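Protein-L-isoaspartate O-methyltransferase beta-aspartate methyltransferase (Plasmodium falciparum, PDB 2PBF) probably methylates isoaspartyl residues of damaged proteins, using S-adenosyl-L-methionine as methyl donor, as a first step in their repair. Local coordinates at residues K158-F163 with V180-E185. Residues are numbered along the deposited sequence; the frame is centred on the assembly and turned at random.
Sequences KELGLF and VDLLAE
Phe163 turns the edge of its ring to Leu182: the carbonyl oxygen of Leu182 lies near the ring plane, with Phe163 CD2 3.7 Å from Leu182 O. Phe163 CG stands anti to its own carbonyl carbon and beside the backbone N (chi1 -70°), the same N that bonds this oxygen. Beyond the two segments the ring packs on Tyr111 and Ile113 of strand 111-116 and makes a cation-pi contact with Arg83, a setting that suits a large aromatic side chain.

Leu182 O is shared. Phe163 N donates to it over 2.8 Å, bent at the hydrogen, and Leu162 CA adds a CH...O contact of 3.2 Å. The return bond, Ala184 N to Phe163 O at 3.0 Å, is nearly straight (170°), although its donor stands above the carbonyl plane.

Leu182 reaches back with its methyls: CD2 comes within 3.5 Å of Gly161 O, and CD1 meets Leu160 CD1 at 4.1 Å. Gly161 leaves the helix with positive phi, a conformation glycine adopts readily. On the more open side Leu162 CB packs against Ala184 CB at 3.8 Å, and Leu162 CD2 lies 3.4 Å from Asp181 O; the small methyl of Ala184 fits close to the Phe163 backbone.

After the ends of helices 154-160 and 177-182 the chains meet in one parallel bridge, Phe163 with Leu183, though their directions differ by 53°. It attaches the short strand 183-184 to the start of strand 163-168, a central strand of the Rossmann-like sheet. Two main-chain bonds fix the register of Phe163 against Leu182 and Ala184.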
loop_
_atom_site.group_PDB
_atom_site.type_symbol
_atom_site.label_atom_id
_atom_site.label_comp_id
_atom_site.label_asym_id
_atom_site.label_seq_id
_atom_site.Cartn_x
_atom_site.Cartn_y
_atom_site.Cartn_z
ATOM N N LYS A 158 3.623 18.578 8.762
ATOM C CA LYS A 158 2.858 18.825 9.996
ATOM C C LYS A 158 1.384 18.490 9.762
ATOM O O LYS A 158 0.738 17.833 10.578
ATOM C CB LYS A 158 3.009 20.284 10.444
ATOM C CG LYS A 158 2.228 20.646 11.726
ATOM C CD LYS A 158 2.283 22.143 12.047
ATOM C CE LYS A 158 1.310 22.504 13.178
ATOM N NZ LYS A 158 1.011 23.983 13.240
ATOM N N GLU A 159 0.880 18.937 8.617
ATOM C CA GLU A 159 -0.514 18.778 8.230
ATOM C C GLU A 159 -0.957 17.329 8.055
ATOM O O GLU A 159 -2.103 16.990 8.356
ATOM C CB GLU A 159 -0.738 19.553 6.936
ATOM C CG GLU A 159 -2.149 19.559 6.430
ATOM C CD GLU A 159 -2.214 19.816 4.927
ATOM O OE1 GLU A 159 -1.428 20.665 4.412
ATOM O OE2 GLU A 159 -3.058 19.155 4.270
ATOM N N LEU A 160 -0.062 16.471 7.557
ATOM C CA LEU A 160 -0.374 15.050 7.368
ATOM C C LEU A 160 -0.589 14.338 8.695
ATOM O O LEU A 160 -1.327 13.365 8.769
ATOM C CB LEU A 160 0.750 14.343 6.604
ATOM C CG LEU A 160 0.764 14.349 5.079
ATOM C CD1 LEU A 160 2.131 13.923 4.576
ATOM C CD2 LEU A 160 -0.320 13.440 4.490
ATOM N N GLY A 161 0.066 14.814 9.748
ATOM C CA GLY A 161 0.033 14.111 11.022
ATOM C C GLY A 161 0.828 12.819 11.050
ATOM O O GLY A 161 1.804 12.653 10.314
ATOM N N LEU A 162 0.384 11.905 11.906
ATOM C CA LEU A 162 1.075 10.670 12.201
ATOM C C LEU A 162 0.242 9.475 11.740
ATOM O O LEU A 162 -1.000 9.546 11.704
ATOM C CB LEU A 162 1.355 10.576 13.701
ATOM C CG LEU A 162 2.249 11.673 14.286
ATOM C CD1 LEU A 162 2.208 11.648 15.810
ATOM C CD2 LEU A 162 3.655 11.479 13.799
ATOM N N PHE A 163 0.932 8.387 11.385
ATOM C CA PHE A 163 0.280 7.239 10.768
ATOM C C PHE A 163 0.581 5.932 11.475
ATOM O O PHE A 163 1.719 5.606 11.770
ATOM C CB PHE A 163 0.634 7.152 9.274
ATOM C CG PHE A 163 0.017 8.247 8.457
ATOM C CD1 PHE A 163 -1.253 8.087 7.890
ATOM C CD2 PHE A 163 0.678 9.454 8.282
ATOM C CE1 PHE A 163 -1.829 9.111 7.154
ATOM C CE2 PHE A 163 0.115 10.489 7.547
ATOM C CZ PHE A 163 -1.144 10.323 6.976
ATOM N N VAL A 180 9.983 8.068 8.617
ATOM C CA VAL A 180 10.228 7.899 10.061
ATOM C C VAL A 180 9.490 8.953 10.893
ATOM O O VAL A 180 8.997 8.664 11.986
ATOM C CB VAL A 180 11.759 7.874 10.403
ATOM C CG1 VAL A 180 12.018 8.062 11.905
ATOM C CG2 VAL A 180 12.372 6.592 9.923
ATOM N N ASP A 181 9.421 10.175 10.388
ATOM C CA ASP A 181 8.728 11.244 11.123
ATOM C C ASP A 181 7.215 11.173 11.020
ATOM O O ASP A 181 6.508 11.689 11.874
ATOM C CB ASP A 181 9.228 12.619 10.666
ATOM C CG ASP A 181 10.677 12.865 11.062
ATOM O OD1 ASP A 181 11.196 12.127 11.934
ATOM O OD2 ASP A 181 11.287 13.778 10.491
ATOM N N LEU A 182 6.725 10.538 9.964
ATOM C CA LEU A 182 5.291 10.423 9.727
ATOM C C LEU A 182 4.719 9.301 10.566
ATOM O O LEU A 182 3.522 9.178 10.698
ATOM C CB LEU A 182 5.004 10.221 8.238
ATOM C CG LEU A 182 5.112 11.439 7.310
ATOM C CD1 LEU A 182 4.693 11.054 5.907
ATOM C CD2 LEU A 182 4.286 12.634 7.780
ATOM N N LEU A 183 5.601 8.512 11.166
ATOM C CA LEU A 183 5.234 7.306 11.862
ATOM C C LEU A 183 4.768 7.573 13.297
ATOM O O LEU A 183 5.461 8.238 14.070
ATOM C CB LEU A 183 6.431 6.348 11.827
ATOM C CG LEU A 183 6.282 4.878 12.219
ATOM C CD1 LEU A 183 5.245 4.188 11.329
ATOM C CD2 LEU A 183 7.637 4.191 12.126
ATOM N N ALA A 184 3.600 7.032 13.650
ATOM C CA ALA A 184 3.059 7.136 15.007
ATOM C C ALA A 184 3.686 6.136 15.981
ATOM O O ALA A 184 4.249 5.102 15.583
ATOM C CB ALA A 184 1.521 6.971 15.001
ATOM N N GLU A 185 3.573 6.443 17.267
ATOM C CA GLU A 185 3.971 5.504 18.295
ATOM C C GLU A 185 3.241 4.188 18.054
ATOM O O GLU A 185 2.030 4.183 17.840
ATOM C CB GLU A 185 3.642 6.064 19.679
ATOM C CG GLU A 185 3.853 5.081 20.830
ATOM C CD GLU A 185 5.322 4.809 21.131
ATOM O OE1 GLU A 185 6.197 5.578 20.633
ATOM O OE2 GLU A 185 5.582 3.827 21.879
#